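Local coordinates for protein flower-specific defensin (Nicotiana alata, PDB 4AAZ) that defends the plant as an antifungal peptide of the defensin family, active against Fusarium oxysporum and Botrytis cinerea, and retards the growth of Helicoverpa caterpillars, at residues S7-G12 / I25-T30; D31-K36 / R40-K45. All coordinates share one frame; numbering follows the deposited sequence.

Both contacts belong to one small cysteine-stabilised alpha-beta fold, in which helix 17-26 packs on a three-stranded antiparallel sheet. Contact 1 lies at the surface and joins two loops, the one following strand 2-6 and the one leaving the helix, through a single carboxylate. Contact 2 is partly buried nearer the centre of the chain and pairs strand 31-34 with strand 41-46, mainly by regular backbone hydrogen bonds, whereas at its turn end polar side chains hold a phosphate ion. Its three cysteines all form disulfides, two of them to the helix. The contacts meet directly: Phe-29 of contact 1 packs on Cys-43 of contact 2, and Ser-7 is joined through its backbone to Cys-41.

Contact 1: S7-G12 / I25-T30; sequences SNTFPG and ISEKFT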
loop_
_atom_site.group_PDB
_atom_site.type_symbol
_atom_site.label_atom_id
_atom_site.label_comp_id
_atom_site.label_asym_id
_atom_site.label_seq_id
_atom_site.Cartn_x
_atom_site.Cartn_y
_atom_site.Cartn_z
ATOM N N SER A 7 3.252 -3.407 -0.392
ATOM C CA SER A 7 3.572 -3.446 1.024
ATOM C C SER A 7 4.199 -4.743 1.453
ATOM O O SER A 7 3.718 -5.829 1.116
ATOM C CB SER A 7 2.282 -3.240 1.827
ATOM O OG SER A 7 2.474 -3.429 3.243
ATOM N N ASN A 8 5.255 -4.645 2.262
ATOM C CA ASN A 8 5.895 -5.854 2.778
ATOM C C ASN A 8 5.318 -6.365 4.080
ATOM O O ASN A 8 5.578 -7.494 4.460
ATOM C CB ASN A 8 7.381 -5.602 2.921
ATOM C CG ASN A 8 8.056 -5.399 1.572
ATOM O OD1 ASN A 8 7.830 -6.172 0.655
ATOM N ND2 ASN A 8 8.884 -4.360 1.443
ATOM N N THR A 9 4.570 -5.522 4.776
ATOM C CA THR A 9 4.022 -5.857 6.085
ATOM C C THR A 9 2.510 -5.978 6.164
ATOM O O THR A 9 1.985 -6.432 7.165
ATOM C CB THR A 9 4.483 -4.848 7.178
ATOM O OG1 THR A 9 3.799 -3.584 7.059
ATOM C CG2 THR A 9 5.967 -4.654 7.146
ATOM N N PHE A 10 1.780 -5.534 5.149
ATOM C CA PHE A 10 0.317 -5.637 5.205
ATOM C C PHE A 10 -0.123 -7.085 5.049
ATOM O O PHE A 10 0.267 -7.738 4.082
ATOM C CB PHE A 10 -0.317 -4.813 4.082
ATOM C CG PHE A 10 -1.807 -4.915 4.006
ATOM C CD1 PHE A 10 -2.619 -4.174 4.848
ATOM C CD2 PHE A 10 -2.403 -5.733 3.073
ATOM C CE1 PHE A 10 -3.986 -4.270 4.771
ATOM C CE2 PHE A 10 -3.755 -5.830 2.983
ATOM C CZ PHE A 10 -4.566 -5.095 3.826
ATOM N N PRO A 11 -0.981 -7.585 5.944
ATOM C CA PRO A 11 -1.407 -8.988 5.829
ATOM C C PRO A 11 -2.677 -9.194 5.010
ATOM O O PRO A 11 -3.662 -8.469 5.217
ATOM C CB PRO A 11 -1.704 -9.404 7.288
ATOM C CG PRO A 11 -1.379 -8.232 8.128
ATOM C CD PRO A 11 -1.322 -7.011 7.240
ATOM N N GLY A 12 -2.675 -10.151 4.096
ATOM C CA GLY A 12 -3.893 -10.550 3.434
ATOM C C GLY A 12 -4.286 -9.708 2.229
ATOM O O GLY A 12 -3.523 -8.888 1.748
ATOM N N ILE A 25 2.590 3.553 5.537
ATOM C CA ILE A 25 3.213 4.654 6.279
ATOM C C ILE A 25 4.207 4.087 7.302
ATOM O O ILE A 25 5.276 4.657 7.524
ATOM C CB ILE A 25 2.133 5.594 6.881
ATOM C CG1 ILE A 25 1.438 6.298 5.728
ATOM C CG2 ILE A 25 2.742 6.608 7.823
ATOM C CD1 ILE A 25 0.245 7.166 6.124
ATOM N N SER A 26 3.879 2.956 7.926
ATOM C CA SER A 26 4.780 2.267 8.856
ATOM C C SER A 26 6.084 1.891 8.183
ATOM O O SER A 26 7.121 1.797 8.837
ATOM C CB SER A 26 4.156 0.981 9.415
ATOM O OG SER A 26 3.088 1.227 10.305
ATOM N N GLU A 27 6.021 1.660 6.860
ATOM C CA GLU A 27 7.159 1.260 6.044
ATOM C C GLU A 27 7.852 2.449 5.375
ATOM O O GLU A 27 8.717 2.274 4.546
ATOM C CB GLU A 27 6.705 0.275 4.972
ATOM C CG GLU A 27 6.248 -1.055 5.514
ATOM C CD GLU A 27 5.647 -1.963 4.462
ATOM O OE1 GLU A 27 6.265 -2.169 3.396
ATOM O OE2 GLU A 27 4.536 -2.511 4.691
ATOM N N LYS A 28 7.464 3.659 5.777
ATOM C CA LYS A 28 8.082 4.905 5.305
ATOM C C LYS A 28 7.711 5.282 3.882
ATOM O O LYS A 28 8.419 6.035 3.225
ATOM C CB LYS A 28 9.593 4.931 5.545
ATOM C CG LYS A 28 9.966 4.800 7.011
ATOM C CD LYS A 28 11.492 4.821 7.216
ATOM C CE LYS A 28 11.907 4.007 8.437
ATOM N NZ LYS A 28 11.647 2.529 8.261
ATOM N N PHE A 29 6.567 4.799 3.420
ATOM C CA PHE A 29 5.932 5.338 2.242
ATOM C C PHE A 29 4.987 6.438 2.687
ATOM O O PHE A 29 4.767 6.648 3.874
ATOM C CB PHE A 29 5.197 4.231 1.489
ATOM C CG PHE A 29 6.097 3.156 0.930
ATOM C CD1 PHE A 29 6.410 2.042 1.693
ATOM C CD2 PHE A 29 6.605 3.257 -0.359
ATOM C CE1 PHE A 29 7.215 1.057 1.204
ATOM C CE2 PHE A 29 7.416 2.266 -0.878
ATOM C CZ PHE A 29 7.734 1.167 -0.094
ATOM N N THR A 30 4.398 7.152 1.736
ATOM C CA THR A 30 3.524 8.250 2.082
ATOM C C THR A 30 2.037 7.899 1.957
ATOM O O THR A 30 1.196 8.636 2.467
ATOM C CB THR A 30 3.846 9.533 1.304
ATOM O OG1 THR A 30 3.812 9.272 -0.089
ATOM C CG2 THR A 30 5.243 10.038 1.639
HETATM O O HOH W 1 8.948 -2.094 3.291
#
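Ser-7 and Glu-27 are the nearest pair across the two segments, their CA atoms 7.8 Å apart, a gap that the long side chain of Glu-27 spans. The segment 7-12 is irregular and follows strand 2-6; at 25-30 the helix ends in a Schellman motif, with Lys-28 at positive phi, and Glu-27 is the first residue to depart from helical angles. Glu-27 suits this place because its chain, extended beyond CG (chi2 173°), carries the carboxylate into the turn at 7-9. OE2 receives three hydrogen bonds. Glu-27 OE2 is met by Ser-7 OG on the syn side and by Thr-9 OG1, tilted out of the carboxylate plane, on the anti side, each at 2.7 Å. The amide N of Thr-9 comes from above that plane, 3.0 Å from Glu-27 OE2. The other oxygen, Glu-27 OE1, takes the amide N of Asn-8 on its syn side in a nearly straight bond of 2.9 Å. A water accepts from Asn-8 ND2 and donates to Glu-27 OE1, which ties in the amide side chain as well. Serine fits position 7 because its hydroxyl works twice: a chi1 of 173° swings it away from its own N, to where it can donate to Glu-27 OE2 and accept from Phe-10 N, closing an ST motif. Threonine at position 9 offers a methyl besides its hydroxyl, and Thr-9 CG2 rests 3.8 Å from Glu-27 CD. So many donors would favour the ionised carboxylate, and bonds to both oxygens restrict its rotation while fastening the turn to the helix end.

Contact 2: D31-K36 / R40-K45; sequences DGHCSK and RCLCTK. With PO4 (phosphate ion), chain F; EDO (1,2-ethanediol), chain C.
His-33 and Leu-42 form a hydrogen-bonded pair of the antiparallel hairpin made by strands 31-34 and 41-46, with His-33 N to Leu-42 O at 2.9 Å and Leu-42 N to His-33 O at 2.8 Å. The side chain of Arg-40 can be followed outward. Its CB lies 3.8 Å from Ser-35 OG, the hydroxyl that also accepts from Arg-40 N. CG and CD pass a phosphate ion, and the bend at chi3 (-70°) turns the guanidinium back to it: Arg-40 NE donates to phosphate O1 at 2.8 Å and Arg-40 NH2 to phosphate O3 at 3.0 Å. At the tip, NH1 makes a salt bridge with Glu-6, while Leu-42 CD2 covers one guanidinium face. Ser-35 OG donates to phosphate O1 at 2.6 Å. Toward the hairpin's far end from Arg-40, one water joins Asp-31 OD2, His-33 ND1 and Thr-44 OG1. Gly-32, in a non-hydrogen-bonded pair with Cys-43, has no side chain to meet the Cys-41 sulfur. Disulfides Cys-43 to Cys-24 and Cys-41 to Cys-20 bind sheet to helix. Arg-40, Ser-35 and Leu-38 N hold a phosphate probably from the crystallisation liquor, consistent with a place that suits an anion.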
loop_
_atom_site.group_PDB
_atom_site.type_symbol
_atom_site.label_atom_id
_atom_site.label_comp_id
_atom_site.label_asym_id
_atom_site.label_seq_id
_atom_site.Cartn_x
_atom_site.Cartn_y
_atom_site.Cartn_z
ATOM N N ASP A 31 1.704 6.801 1.286
ATOM C CA ASP A 31 0.321 6.342 1.198
ATOM C C ASP A 31 0.313 4.865 0.835
ATOM O O ASP A 31 1.337 4.299 0.418
ATOM C CB ASP A 31 -0.468 7.141 0.145
ATOM C CG ASP A 31 -1.959 6.824 0.147
ATOM O OD1 ASP A 31 -2.545 6.779 1.249
ATOM O OD2 ASP A 31 -2.566 6.641 -0.941
ATOM N N GLY A 32 -0.855 4.247 0.988
ATOM C CA GLY A 32 -1.118 2.936 0.446
ATOM C C GLY A 32 -2.532 2.875 -0.071
ATOM O O GLY A 32 -3.422 3.484 0.498
ATOM N N HIS A 33 -2.748 2.127 -1.152
ATOM C CA HIS A 33 -4.068 1.892 -1.701
ATOM C C HIS A 33 -4.199 0.445 -2.142
ATOM O O HIS A 33 -3.189 -0.273 -2.291
ATOM C CB HIS A 33 -4.332 2.825 -2.884
ATOM C CG HIS A 33 -3.479 2.513 -4.072
ATOM N ND1 HIS A 33 -2.160 2.900 -4.148
ATOM C CD2 HIS A 33 -3.740 1.827 -5.207
ATOM C CE1 HIS A 33 -1.641 2.458 -5.279
ATOM N NE2 HIS A 33 -2.577 1.808 -5.942
ATOM N N CYS A 34 -5.430 0.007 -2.370
ATOM C CA CYS A 34 -5.687 -1.356 -2.829
ATOM C C CYS A 34 -5.752 -1.421 -4.337
ATOM O O CYS A 34 -6.345 -0.569 -4.983
ATOM C CB CYS A 34 -7.005 -1.879 -2.278
ATOM S SG CYS A 34 -7.135 -1.921 -0.493
ATOM N N SER A 35 -5.155 -2.467 -4.914
ATOM C CA SER A 35 -5.341 -2.726 -6.347
ATOM C C SER A 35 -6.674 -3.440 -6.565
ATOM O O SER A 35 -7.280 -3.948 -5.625
ATOM C CB SER A 35 -4.167 -3.508 -6.918
ATOM O OG SER A 35 -4.187 -4.855 -6.503
ATOM N N LYS A 36 -7.163 -3.413 -7.800
ATOM C CA LYS A 36 -8.511 -3.914 -8.066
ATOM C C LYS A 36 -8.585 -5.399 -8.337
ATOM O O LYS A 36 -9.582 -6.040 -7.993
ATOM C CB LYS A 36 -9.162 -3.158 -9.229
ATOM C CG LYS A 36 -9.609 -1.756 -8.837
ATOM C CD LYS A 36 -10.578 -1.158 -9.843
ATOM C CE LYS A 36 -9.904 -0.893 -11.185
ATOM N NZ LYS A 36 -9.185 0.414 -11.201
ATOM N N ARG A 40 -3.969 -6.258 -3.990
ATOM C CA ARG A 40 -2.751 -6.059 -3.233
ATOM C C ARG A 40 -2.736 -4.674 -2.578
ATOM O O ARG A 40 -3.319 -3.720 -3.102
ATOM C CB ARG A 40 -1.559 -6.185 -4.177
ATOM C CG ARG A 40 -1.530 -7.529 -4.909
ATOM C CD ARG A 40 -0.278 -7.717 -5.722
ATOM N NE ARG A 40 -0.257 -6.833 -6.871
ATOM C CZ ARG A 40 0.838 -6.342 -7.416
ATOM N NH1 ARG A 40 2.035 -6.587 -6.890
ATOM N NH2 ARG A 40 0.745 -5.614 -8.514
ATOM N N CYS A 41 -2.054 -4.563 -1.436
ATOM C CA CYS A 41 -1.779 -3.259 -0.851
ATOM C C CYS A 41 -0.538 -2.683 -1.503
ATOM O O CYS A 41 0.572 -3.232 -1.320
ATOM C CB CYS A 41 -1.589 -3.429 0.643
ATOM S SG CYS A 41 -1.083 -1.925 1.506
ATOM N N LEU A 42 -0.730 -1.629 -2.294
ATOM C CA LEU A 42 0.365 -0.978 -2.990
ATOM C C LEU A 42 0.691 0.323 -2.305
ATOM O O LEU A 42 -0.163 1.215 -2.179
ATOM C CB LEU A 42 0.018 -0.741 -4.458
ATOM C CG LEU A 42 -0.345 -1.997 -5.251
ATOM C CD1 LEU A 42 -0.727 -1.605 -6.709
ATOM C CD2 LEU A 42 0.792 -2.989 -5.239
ATOM N N CYS A 43 1.935 0.428 -1.856
ATOM C CA CYS A 43 2.430 1.650 -1.251
ATOM C C CYS A 43 2.950 2.602 -2.317
ATOM O O CYS A 43 3.464 2.160 -3.367
ATOM C CB CYS A 43 3.572 1.362 -0.269
ATOM S SG CYS A 43 3.189 0.129 1.001
ATOM N N THR A 44 2.855 3.897 -2.053
ATOM C CA THR A 44 3.395 4.892 -2.958
ATOM C C THR A 44 4.268 5.889 -2.211
ATOM O O THR A 44 4.015 6.200 -1.036
ATOM C CB THR A 44 2.294 5.651 -3.716
ATOM O OG1 THR A 44 1.306 6.135 -2.800
ATOM C CG2 THR A 44 1.631 4.753 -4.713
ATOM N N LYS A 45 5.305 6.382 -2.884
ATOM C CA LYS A 45 6.087 7.508 -2.373
ATOM C C LYS A 45 6.754 8.168 -3.564
ATOM O O LYS A 45 6.848 7.547 -4.626
ATOM C CB LYS A 45 7.125 7.044 -1.335
ATOM C CG LYS A 45 8.246 6.171 -1.863
ATOM C CD LYS A 45 9.181 5.766 -0.731
ATOM C CE LYS A 45 10.280 4.840 -1.192
ATOM N NZ LYS A 45 11.148 4.432 -0.041
HETATM P P PO4 F . -2.828 -5.692 -9.672
HETATM O O1 PO4 F . -2.500 -5.871 -8.228
HETATM O O2 PO4 F . -3.198 -4.262 -9.996
HETATM O O3 PO4 F . -1.543 -5.942 -10.416
HETATM O O4 PO4 F . -3.915 -6.599 -10.049
HETATM C C1 EDO C . -4.973 10.780 1.004
HETATM O O1 EDO C . -4.510 11.915 1.787
HETATM C C2 EDO C . -3.858 9.754 0.826
HETATM O O2 EDO C . -3.612 9.112 2.071
HETATM O O HOH W 2 -1.016 4.755 -2.388
#